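Aminoglycoside N(3)-acetyltransferase (Enterobacter cloacae, PDB 6NP3) transfers an acetyl group from acetyl-CoA to N3 of 2-deoxystreptamine antibiotics such as gentamicin, and so probably confers resistance to them. Local coordinates at residues G181-T186 and I210-A215; A175-E180 and E260-R265; I56-S61 and A100-I105; H135-A140 and V198-S203. All blocks are in the same frame, centred on the assembly; numbering follows the deposited sequence.

Contact 1. Residues G181-T186 and I210-A215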
# COMPACT_ATOMS: atom_id res chain seq x y z
N GLY A 181 -14.21 17.99 -9.49
CA GLY A 181 -12.85 18.49 -9.57
C GLY A 181 -11.76 17.48 -9.34
O GLY A 181 -10.64 17.90 -9.03
N LYS A 182 -12.04 16.19 -9.43
CA LYS A 182 -11.01 15.20 -9.12
C LYS A 182 -9.87 15.26 -10.12
O LYS A 182 -10.07 15.30 -11.34
CB LYS A 182 -11.62 13.80 -9.08
CG LYS A 182 -12.64 13.65 -7.97
CD LYS A 182 -13.55 12.45 -8.16
CE LYS A 182 -12.82 11.16 -7.93
NZ LYS A 182 -13.74 10.02 -7.83
N ARG A 183 -8.65 15.28 -9.59
CA ARG A 183 -7.45 15.31 -10.40
C ARG A 183 -7.09 13.93 -10.92
O ARG A 183 -7.19 12.92 -10.21
CB ARG A 183 -6.29 15.81 -9.54
CG ARG A 183 -6.42 17.25 -9.15
CD ARG A 183 -5.43 17.62 -8.07
NE ARG A 183 -4.04 17.37 -8.43
CZ ARG A 183 -3.20 18.30 -8.86
NH1 ARG A 183 -3.61 19.55 -9.01
NH2 ARG A 183 -1.94 17.98 -9.16
N ARG A 184 -6.64 13.91 -12.17
CA ARG A 184 -6.12 12.73 -12.83
C ARG A 184 -4.70 13.00 -13.32
O ARG A 184 -4.27 14.15 -13.46
CB ARG A 184 -7.04 12.27 -13.97
CG ARG A 184 -8.39 11.83 -13.43
CD ARG A 184 -9.32 11.36 -14.51
NE ARG A 184 -8.86 10.17 -15.21
CZ ARG A 184 -8.99 8.93 -14.74
NH1 ARG A 184 -9.51 8.72 -13.54
NH2 ARG A 184 -8.55 7.91 -15.45
N VAL A 185 -3.97 11.92 -13.52
CA VAL A 185 -2.61 11.97 -14.02
C VAL A 185 -2.51 11.01 -15.19
O VAL A 185 -3.24 10.02 -15.27
CB VAL A 185 -1.55 11.58 -12.96
CG1 VAL A 185 -1.43 12.65 -11.91
CG2 VAL A 185 -1.85 10.23 -12.32
N THR A 186 -1.58 11.30 -16.10
CA THR A 186 -1.23 10.39 -17.17
C THR A 186 0.24 10.00 -17.03
O THR A 186 1.09 10.85 -16.77
CB THR A 186 -1.49 11.03 -18.54
OG1 THR A 186 -2.90 11.24 -18.71
CG2 THR A 186 -0.96 10.17 -19.68
N ILE A 210 -6.14 14.30 -4.48
CA ILE A 210 -7.30 14.06 -5.33
C ILE A 210 -7.95 15.36 -5.78
O ILE A 210 -8.64 15.38 -6.80
CB ILE A 210 -8.31 13.12 -4.62
CG1 ILE A 210 -9.39 12.62 -5.59
CG2 ILE A 210 -8.93 13.77 -3.38
CD1 ILE A 210 -8.88 11.80 -6.74
N LEU A 211 -7.82 16.43 -4.99
CA LEU A 211 -8.24 17.76 -5.40
C LEU A 211 -7.05 18.69 -5.26
O LEU A 211 -6.09 18.40 -4.53
CB LEU A 211 -9.36 18.31 -4.51
CG LEU A 211 -10.67 17.52 -4.43
CD1 LEU A 211 -11.64 18.28 -3.51
CD2 LEU A 211 -11.27 17.28 -5.78
N ASP A 212 -7.13 19.85 -5.94
CA ASP A 212 -6.04 20.82 -5.89
C ASP A 212 -5.64 21.15 -4.46
O ASP A 212 -4.45 21.26 -4.15
CB ASP A 212 -6.45 22.11 -6.63
CG ASP A 212 -6.63 21.91 -8.12
OD1 ASP A 212 -6.13 20.91 -8.66
OD2 ASP A 212 -7.26 22.80 -8.76
N GLU A 213 -6.62 21.31 -3.57
CA GLU A 213 -6.30 21.73 -2.21
C GLU A 213 -5.60 20.64 -1.42
O GLU A 213 -5.10 20.92 -0.33
CB GLU A 213 -7.57 22.15 -1.48
CG GLU A 213 -8.61 21.05 -1.32
CD GLU A 213 -9.97 21.61 -0.97
OE1 GLU A 213 -10.28 21.73 0.23
OE2 GLU A 213 -10.71 21.97 -1.90
N TYR A 214 -5.55 19.41 -1.93
CA TYR A 214 -4.86 18.30 -1.27
C TYR A 214 -3.54 17.95 -1.95
O TYR A 214 -2.91 16.95 -1.57
CB TYR A 214 -5.76 17.04 -1.20
CG TYR A 214 -7.05 17.29 -0.51
CD1 TYR A 214 -7.08 17.72 0.80
CD2 TYR A 214 -8.26 17.05 -1.13
CE1 TYR A 214 -8.27 17.96 1.44
CE2 TYR A 214 -9.44 17.23 -0.49
CZ TYR A 214 -9.46 17.72 0.79
OH TYR A 214 -10.66 17.95 1.42
N ALA A 215 -3.12 18.74 -2.94
CA ALA A 215 -2.02 18.37 -3.82
C ALA A 215 -0.72 19.15 -3.57
O ALA A 215 0.21 19.04 -4.37
CB ALA A 215 -2.44 18.51 -5.29
O HOH W 1 -9.37 20.06 -7.76

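Contact 2. Residues A175-E180 and E260-R265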
# COMPACT_ATOMS: atom_id res chain seq x y z
N ALA A 175 -10.82 7.34 -5.19
CA ALA A 175 -11.20 6.87 -6.51
C ALA A 175 -12.71 6.84 -6.67
O ALA A 175 -13.21 7.24 -7.72
CB ALA A 175 -10.64 5.48 -6.73
N VAL A 176 -13.44 6.44 -5.63
CA VAL A 176 -14.88 6.28 -5.78
C VAL A 176 -15.69 7.48 -5.31
O VAL A 176 -16.91 7.53 -5.55
CB VAL A 176 -15.42 4.99 -5.13
CG1 VAL A 176 -14.70 3.76 -5.67
CG2 VAL A 176 -15.35 5.04 -3.60
N ALA A 177 -15.06 8.46 -4.69
CA ALA A 177 -15.81 9.57 -4.13
C ALA A 177 -16.54 10.35 -5.23
O ALA A 177 -15.96 10.72 -6.25
CB ALA A 177 -14.87 10.50 -3.37
N ARG A 178 -17.82 10.65 -4.97
CA ARG A 178 -18.67 11.35 -5.94
C ARG A 178 -18.54 12.85 -5.71
O ARG A 178 -19.40 13.51 -5.11
CB ARG A 178 -20.11 10.90 -5.76
CG ARG A 178 -20.34 9.47 -6.07
CD ARG A 178 -21.69 9.00 -5.60
NE ARG A 178 -21.99 7.64 -6.03
CZ ARG A 178 -23.07 6.97 -5.67
NH1 ARG A 178 -23.96 7.48 -4.85
NH2 ARG A 178 -23.24 5.76 -6.15
N ILE A 179 -17.39 13.38 -6.11
CA ILE A 179 -17.05 14.78 -5.86
C ILE A 179 -16.56 15.39 -7.16
O ILE A 179 -16.05 14.70 -8.05
CB ILE A 179 -16.00 14.96 -4.75
CG1 ILE A 179 -14.68 14.26 -5.10
CG2 ILE A 179 -16.57 14.48 -3.44
CD1 ILE A 179 -13.61 14.45 -4.01
N GLU A 180 -16.72 16.70 -7.26
CA GLU A 180 -16.30 17.44 -8.44
C GLU A 180 -14.83 17.83 -8.34
O GLU A 180 -14.28 18.00 -7.25
CB GLU A 180 -17.15 18.71 -8.61
CG GLU A 180 -16.98 19.74 -7.50
CD GLU A 180 -17.87 20.98 -7.66
OE1 GLU A 180 -18.69 21.03 -8.60
OE2 GLU A 180 -17.75 21.91 -6.83
N GLU A 260 -17.46 9.11 2.87
CA GLU A 260 -18.39 10.05 3.48
C GLU A 260 -17.72 11.40 3.74
O GLU A 260 -18.33 12.46 3.53
CB GLU A 260 -18.97 9.47 4.77
CG GLU A 260 -19.80 8.24 4.56
CD GLU A 260 -20.25 7.57 5.85
OE1 GLU A 260 -20.16 8.20 6.92
OE2 GLU A 260 -20.69 6.41 5.78
N TRP A 261 -16.47 11.39 4.19
CA TRP A 261 -15.76 12.61 4.55
C TRP A 261 -15.58 13.49 3.33
O TRP A 261 -15.86 14.70 3.37
CB TRP A 261 -14.41 12.21 5.15
CG TRP A 261 -13.57 13.27 5.77
CD1 TRP A 261 -13.46 13.52 7.11
CD2 TRP A 261 -12.67 14.16 5.11
NE1 TRP A 261 -12.56 14.53 7.32
CE2 TRP A 261 -12.06 14.95 6.12
CE3 TRP A 261 -12.32 14.40 3.77
CZ2 TRP A 261 -11.12 15.93 5.83
CZ3 TRP A 261 -11.39 15.37 3.49
CH2 TRP A 261 -10.81 16.13 4.51
N LEU A 262 -15.12 12.90 2.23
CA LEU A 262 -14.94 13.63 0.98
C LEU A 262 -16.28 14.13 0.45
O LEU A 262 -16.39 15.29 0.02
CB LEU A 262 -14.26 12.75 -0.06
CG LEU A 262 -12.79 12.47 0.23
CD1 LEU A 262 -12.31 11.30 -0.61
CD2 LEU A 262 -11.91 13.70 0.00
N GLU A 263 -17.31 13.29 0.44
CA GLU A 263 -18.59 13.68 -0.16
C GLU A 263 -19.33 14.73 0.67
O GLU A 263 -20.09 15.53 0.11
CB GLU A 263 -19.46 12.45 -0.39
CG GLU A 263 -18.88 11.60 -1.52
CD GLU A 263 -19.55 10.27 -1.82
OE1 GLU A 263 -20.53 9.89 -1.15
OE2 GLU A 263 -19.05 9.56 -2.73
N ALA A 264 -19.06 14.77 1.98
CA ALA A 264 -19.64 15.82 2.82
C ALA A 264 -18.98 17.17 2.56
O ALA A 264 -19.61 18.21 2.79
CB ALA A 264 -19.50 15.45 4.30
N ARG A 265 -17.74 17.18 2.09
CA ARG A 265 -16.98 18.42 1.97
C ARG A 265 -16.93 18.99 0.57
O ARG A 265 -16.61 20.17 0.41
CB ARG A 265 -15.54 18.23 2.45
CG ARG A 265 -15.44 18.13 3.92
CD ARG A 265 -14.14 17.59 4.42
NE ARG A 265 -14.13 17.63 5.88
CZ ARG A 265 -14.90 16.86 6.66
NH1 ARG A 265 -14.83 16.99 7.97
NH2 ARG A 265 -15.73 15.97 6.13

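Contact 3. Residues I56-S61 and A100-I105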
# COMPACT_ATOMS: atom_id res chain seq x y z
N ILE A 56 -1.03 -11.47 4.20
CA ILE A 56 -0.40 -10.14 4.27
C ILE A 56 -0.44 -9.54 2.87
O ILE A 56 -0.13 -10.22 1.89
CB ILE A 56 1.07 -10.26 4.71
CG1 ILE A 56 1.14 -10.88 6.10
CG2 ILE A 56 1.81 -8.93 4.64
CD1 ILE A 56 2.48 -11.25 6.61
N LEU A 57 -0.83 -8.27 2.78
CA LEU A 57 -0.80 -7.50 1.54
C LEU A 57 0.01 -6.24 1.81
O LEU A 57 -0.23 -5.57 2.81
CB LEU A 57 -2.22 -7.10 1.14
CG LEU A 57 -2.35 -6.27 -0.14
CD1 LEU A 57 -1.96 -7.11 -1.30
CD2 LEU A 57 -3.75 -5.74 -0.32
N ALA A 58 0.96 -5.93 0.94
CA ALA A 58 1.76 -4.73 1.12
C ALA A 58 1.83 -3.95 -0.17
O ALA A 58 1.94 -4.54 -1.24
CB ALA A 58 3.18 -5.08 1.59
N PHE A 59 1.79 -2.63 -0.05
CA PHE A 59 2.02 -1.75 -1.20
C PHE A 59 3.52 -1.54 -1.37
O PHE A 59 4.15 -0.78 -0.62
CB PHE A 59 1.27 -0.44 -0.98
CG PHE A 59 1.61 0.63 -1.98
CD1 PHE A 59 1.77 0.34 -3.31
CD2 PHE A 59 1.74 1.94 -1.57
CE1 PHE A 59 2.09 1.36 -4.21
CE2 PHE A 59 2.06 2.93 -2.46
CZ PHE A 59 2.21 2.64 -3.77
N VAL A 60 4.11 -2.23 -2.34
CA VAL A 60 5.56 -2.24 -2.46
C VAL A 60 6.09 -1.37 -3.60
O VAL A 60 7.24 -0.92 -3.56
CB VAL A 60 6.15 -3.66 -2.53
CG1 VAL A 60 5.64 -4.51 -1.36
CG2 VAL A 60 5.82 -4.37 -3.84
N SER A 61 5.27 -1.14 -4.62
CA SER A 61 5.67 -0.35 -5.80
C SER A 61 6.97 -0.91 -6.38
O SER A 61 7.20 -2.13 -6.37
CB SER A 61 5.70 1.11 -5.40
OG SER A 61 5.96 1.97 -6.49
N ALA A 100 11.48 0.25 4.15
CA ALA A 100 12.49 -0.75 3.84
C ALA A 100 12.00 -2.17 4.09
O ALA A 100 12.61 -3.11 3.59
CB ALA A 100 13.77 -0.46 4.63
N ILE A 101 10.93 -2.35 4.85
CA ILE A 101 10.45 -3.71 5.07
C ILE A 101 9.91 -4.32 3.79
O ILE A 101 9.85 -5.54 3.66
CB ILE A 101 9.39 -3.71 6.20
CG1 ILE A 101 9.30 -5.12 6.78
CG2 ILE A 101 8.02 -3.26 5.69
CD1 ILE A 101 8.37 -5.24 7.95
N ASN A 102 9.48 -3.49 2.83
CA ASN A 102 8.75 -4.04 1.70
C ASN A 102 9.61 -4.92 0.81
O ASN A 102 9.11 -5.87 0.22
CB ASN A 102 8.06 -2.91 0.93
CG ASN A 102 6.87 -2.40 1.65
OD1 ASN A 102 6.19 -3.15 2.36
ND2 ASN A 102 6.57 -1.12 1.47
N GLU A 103 10.90 -4.63 0.71
CA GLU A 103 11.77 -5.50 -0.08
C GLU A 103 11.90 -6.87 0.57
O GLU A 103 12.02 -7.87 -0.13
CB GLU A 103 13.12 -4.81 -0.30
CG GLU A 103 14.15 -5.61 -1.08
CD GLU A 103 13.79 -5.82 -2.54
OE1 GLU A 103 14.62 -6.41 -3.28
OE2 GLU A 103 12.68 -5.40 -2.99
N PHE A 104 11.85 -6.93 1.91
CA PHE A 104 11.86 -8.21 2.61
C PHE A 104 10.55 -8.95 2.39
O PHE A 104 10.54 -10.16 2.19
CB PHE A 104 12.11 -8.01 4.10
CG PHE A 104 13.48 -7.50 4.42
CD1 PHE A 104 13.76 -6.15 4.38
CD2 PHE A 104 14.51 -8.37 4.74
CE1 PHE A 104 15.03 -5.67 4.64
CE2 PHE A 104 15.78 -7.90 5.02
CZ PHE A 104 16.04 -6.56 4.98
N ILE A 105 9.42 -8.24 2.43
CA ILE A 105 8.14 -8.89 2.15
C ILE A 105 8.13 -9.48 0.75
O ILE A 105 7.77 -10.64 0.53
CB ILE A 105 6.99 -7.89 2.37
CG1 ILE A 105 6.88 -7.50 3.85
CG2 ILE A 105 5.68 -8.49 1.88
CD1 ILE A 105 5.81 -6.47 4.17
O HOH W 2 3.77 0.16 1.90
O HOH W 3 8.01 -0.17 -0.88

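Contact 4. Residues H135-A140 and V198-S203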
# COMPACT_ATOMS: atom_id res chain seq x y z
N HIS A 135 -4.46 -6.56 -11.74
CA HIS A 135 -4.01 -5.24 -11.31
C HIS A 135 -3.59 -4.48 -12.57
O HIS A 135 -2.41 -4.42 -12.94
CB HIS A 135 -2.90 -5.28 -10.28
CG HIS A 135 -2.77 -4.01 -9.55
ND1 HIS A 135 -1.81 -3.81 -8.59
CD2 HIS A 135 -3.52 -2.88 -9.58
CE1 HIS A 135 -1.96 -2.61 -8.07
NE2 HIS A 135 -2.99 -2.01 -8.66
N GLU A 136 -4.55 -3.83 -13.20
CA GLU A 136 -4.36 -3.26 -14.52
C GLU A 136 -4.02 -1.79 -14.45
O GLU A 136 -4.42 -1.07 -13.53
CB GLU A 136 -5.61 -3.49 -15.38
CG GLU A 136 -5.75 -4.99 -15.70
CD GLU A 136 -7.12 -5.40 -16.20
OE1 GLU A 136 -7.98 -4.52 -16.38
OE2 GLU A 136 -7.32 -6.61 -16.41
N MET A 137 -3.28 -1.34 -15.45
CA MET A 137 -3.09 0.08 -15.64
C MET A 137 -4.45 0.76 -15.71
O MET A 137 -5.38 0.27 -16.36
CB MET A 137 -2.26 0.33 -16.91
CG MET A 137 -0.83 -0.16 -16.73
SD MET A 137 0.19 0.99 -15.77
CE MET A 137 0.52 2.20 -17.02
N GLY A 138 -4.57 1.86 -15.00
CA GLY A 138 -5.83 2.56 -14.91
C GLY A 138 -6.64 2.19 -13.69
O GLY A 138 -7.69 2.82 -13.46
N ALA A 139 -6.20 1.21 -12.91
CA ALA A 139 -6.88 0.73 -11.71
C ALA A 139 -5.86 0.56 -10.59
O ALA A 139 -5.66 -0.52 -10.03
CB ALA A 139 -7.62 -0.58 -11.98
N ALA A 140 -5.21 1.65 -10.21
CA ALA A 140 -4.10 1.55 -9.27
C ALA A 140 -4.57 1.16 -7.87
O ALA A 140 -4.08 0.18 -7.29
CB ALA A 140 -3.30 2.84 -9.25
N VAL A 198 6.47 -3.87 -23.40
CA VAL A 198 5.39 -3.10 -24.01
C VAL A 198 5.17 -1.87 -23.15
O VAL A 198 4.89 -1.98 -21.95
CB VAL A 198 4.09 -3.92 -24.11
CG1 VAL A 198 2.96 -3.06 -24.66
CG2 VAL A 198 4.30 -5.15 -24.95
N TRP A 199 5.26 -0.69 -23.75
CA TRP A 199 4.90 0.52 -23.04
C TRP A 199 3.40 0.71 -23.04
O TRP A 199 2.74 0.60 -24.08
CB TRP A 199 5.58 1.73 -23.66
CG TRP A 199 7.01 1.87 -23.28
CD1 TRP A 199 8.11 1.50 -24.03
CD2 TRP A 199 7.52 2.43 -22.08
NE1 TRP A 199 9.26 1.83 -23.36
CE2 TRP A 199 8.93 2.37 -22.14
CE3 TRP A 199 6.92 2.96 -20.92
CZ2 TRP A 199 9.75 2.86 -21.14
CZ3 TRP A 199 7.73 3.45 -19.93
CH2 TRP A 199 9.13 3.38 -20.03
N VAL A 200 2.85 1.00 -21.86
CA VAL A 200 1.43 1.26 -21.68
C VAL A 200 1.29 2.65 -21.07
O VAL A 200 1.88 2.93 -20.02
CB VAL A 200 0.75 0.20 -20.79
CG1 VAL A 200 -0.72 0.57 -20.56
CG2 VAL A 200 0.89 -1.18 -21.39
N THR A 201 0.55 3.52 -21.75
CA THR A 201 0.21 4.84 -21.24
C THR A 201 -1.23 4.80 -20.73
O THR A 201 -2.11 4.24 -21.39
CB THR A 201 0.36 5.89 -22.34
OG1 THR A 201 1.70 5.83 -22.84
CG2 THR A 201 0.09 7.28 -21.80
N THR A 202 -1.44 5.35 -19.54
CA THR A 202 -2.76 5.33 -18.94
C THR A 202 -3.00 6.62 -18.19
O THR A 202 -2.07 7.36 -17.88
CB THR A 202 -2.88 4.16 -17.94
OG1 THR A 202 -4.26 3.95 -17.61
CG2 THR A 202 -2.11 4.44 -16.63
N SER A 203 -4.26 6.89 -17.87
CA SER A 203 -4.60 7.88 -16.87
C SER A 203 -5.19 7.19 -15.65
O SER A 203 -5.68 6.08 -15.73
CB SER A 203 -5.56 8.93 -17.43
OG SER A 203 -6.82 8.37 -17.69

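Contact 1. Residues G181-T186 and I210-A215
Arg183 reaches Asp212 and Ala215 with CG anti to its carbonyl carbon (chi1 -68°) and a bend at chi3 (57°) that sets the course of NE. The site is the base of the beta hairpin of strands 184-193 and 196-205. Here the entry to the hairpin meets the loop that follows it. Arg183 NH1 forms a salt bridge to Asp212 OD1 at 2.9 Å. The oxygen lies in the guanidinium plane, but the two flat groups are turned 80° apart, and OD1 is met on its anti side, well out of the carboxylate plane. Ala215 CB sits over the centre of one guanidinium face, 3.7 Å from Arg183 CZ. Asp206 takes Arg183 NE in a second salt bridge, so two carboxylates fix the rotation of the group. The backbones join. Ile210 O accepts from Arg183 N at 2.8 Å and takes a CA-H contact from Lys182 CA at 3.3 Å. Lys182 lies alongside Ile210, with CB 4.1 Å from CD1 of Ile210, and its NZ goes on to Ala177 O. Leu211 CD2 rests 3.4 Å from Gly181 O. Gly181 O takes a hydrogen bond from a water at 2.8 Å, and the water accepts from Asp212 N.

Contact 2. Residues A175-E180 and E260-R265
Glu263 reaches from its helix to the backbone of Arg178 with an extended side chain. From CB, the first torsion puts CG anti to the carbonyl carbon (chi1 -70°). Glu263 CG comes within 3.7 Å of Arg178 N. Glu263 CD follows and lies 4.0 Å from Arg178 CB. At the tip, Glu263 OE2 accepts a hydrogen bond from Arg178 N at 2.8 Å. The bond is nearly straight, with 165° at the hydrogen. It comes in on the anti side of OE2, somewhat out of the carboxylate plane. Arg178 CB lies 3.5 Å from Glu263 OE2. CG and CD of Arg178 also pass beside OE2 before the guanidinium end leads away. Arg178 NE stays 4.8 Å from Glu263 OE2, so the opposite charges are near but not in contact. The carboxylate therefore holds the main chain, not the guanidinium.

Beside this polar bond the contact is apolar. Ala177 CB meets Leu262 CD1 at 3.8 Å. Ile179 lies against the helix backbone: its CG2 branch, anti to the carbonyl carbon, brings Ile179 CG2 to 3.6 Å from Leu262 O. Leu262 also packs on Ile226 of helix 222-233, which places the contact among the helices near the C-terminus. Arg178 is the centre of an inverse gamma turn, closed by a weak bond from Ile179 N to Ala177 O. The whole is a turn just after helix 170-176, held on C-terminal helix 251-265 by a side-chain to main-chain hydrogen bond.

Contact 3. Residues I56-S61 and A100-I105
Asn102 ND2 donates to two waters, and these carry its link to Phe59 and Val60. One water lies 3.1 Å from Asn102 ND2 and donates to Phe59 O at 2.7 Å. The other lies 2.9 Å from Asn102 ND2 and donates to Val60 O. Phe59 O itself comes near ND2, but the angle is too poor for a direct bond.

The contact lays helix 101-106 against strand 55-59 of the central mixed sheet. The axes of residues 101-105 and 56-59 come within 9.2 Å, at 131° between their N-to-C directions. CG of Asn102 is anti to the carbonyl carbon (chi1 -75°), and the amide reaches toward the end of the strand. Asn102 CB packs on Val60 CG1 at 3.7 Å. Asn102 OD1 lies 3.7 Å from Ala58 CB. Beside OD1, Ile105 CD1 meets the same Ala58 CB at 3.9 Å.

The segments reach the substrate sites: Ser61 lines the gentamicin pocket, and Ala100 belongs to the CoA and acetyl-CoA site. Phe59 points away from the helix and stacks with Phe98 of the gentamicin pocket.

All five touching residues are buried. The amide works in two ways: its carbon and oxygen pack against apolar groups, while its nitrogen reaches two strand-end carbonyls through water. Between the two segments the polar link is thus water-mediated, so it probably constrains the amide less rigidly than a direct bond would.

Contact 4. Residues H135-A140 and V198-S203
Met137 packs on Val200 and Thr202, and this is the tight part of the contact. Its chain bends at chi2 (-78°) and again at chi3 (-78°), and the second bend places CE. Met137 CE lies 3.4 Å from Val200 O. CE of Met137 also meets Thr202 CG2 at 3.5 Å, closer than usual for two carbons. Farther back, Met137 CG touches Val200 CG1 at 3.9 Å, and the two side chains run antiparallel to one another where they pass. Met137 CB lies 4.0 Å from Thr202 CB. Val200 and Thr202 point to the same face of their strand, so one methionine spans both. Met189 of the neighbouring strand 184-193 also touches it.

The glycine part is looser and polar. Gly138 N comes to 3.4 Å from Thr202 OG1, but the angle is too poor for a hydrogen bond. Thr202 OG1 instead donates to Ser203 O at 3.2 Å, within its own strand. Gly138 CA rests 3.6 Å from that same Ser203 O. No hydrogen bond crosses between the two segments, and every touching residue is partly exposed.

The loop is braced from within. His135 NE2 donates to Ala140 O, and Ala139 N bonds back to Glu136 O. Asp204 takes Ala140 N just beyond the strand segment. Gly138 has a positive phi (95°), which suits glycine. It holds the third place of a type II beta turn, Glu136 to Ala139, set against one strand of the two-stranded antiparallel hairpin, away from the known binding sites.

Overall arrangement
Contact 3 is the buried one, on the central mixed sheet near the gentamicin and CoA sites. Contacts 1 and 2 are partly buried, and contact 4 lies at the surface. Contacts 1 and 4 share the hairpin of strands 184-193 and 196-205: one closes its base, the other covers a strand, and Arg184 NH2 bonds to Ser203 OG between them. Contacts 1 and 2 also touch: Lys182 NZ bonds to Ala175 O and Ala177 O, and Tyr214 packs on Trp261. Contact 3 touches none of the others. The chemistry differs accordingly. Contact 1 uses a salt bridge, contact 2 one carboxylate on a backbone N-H, contact 3 bridging waters, and contact 4 mainly methionine packing.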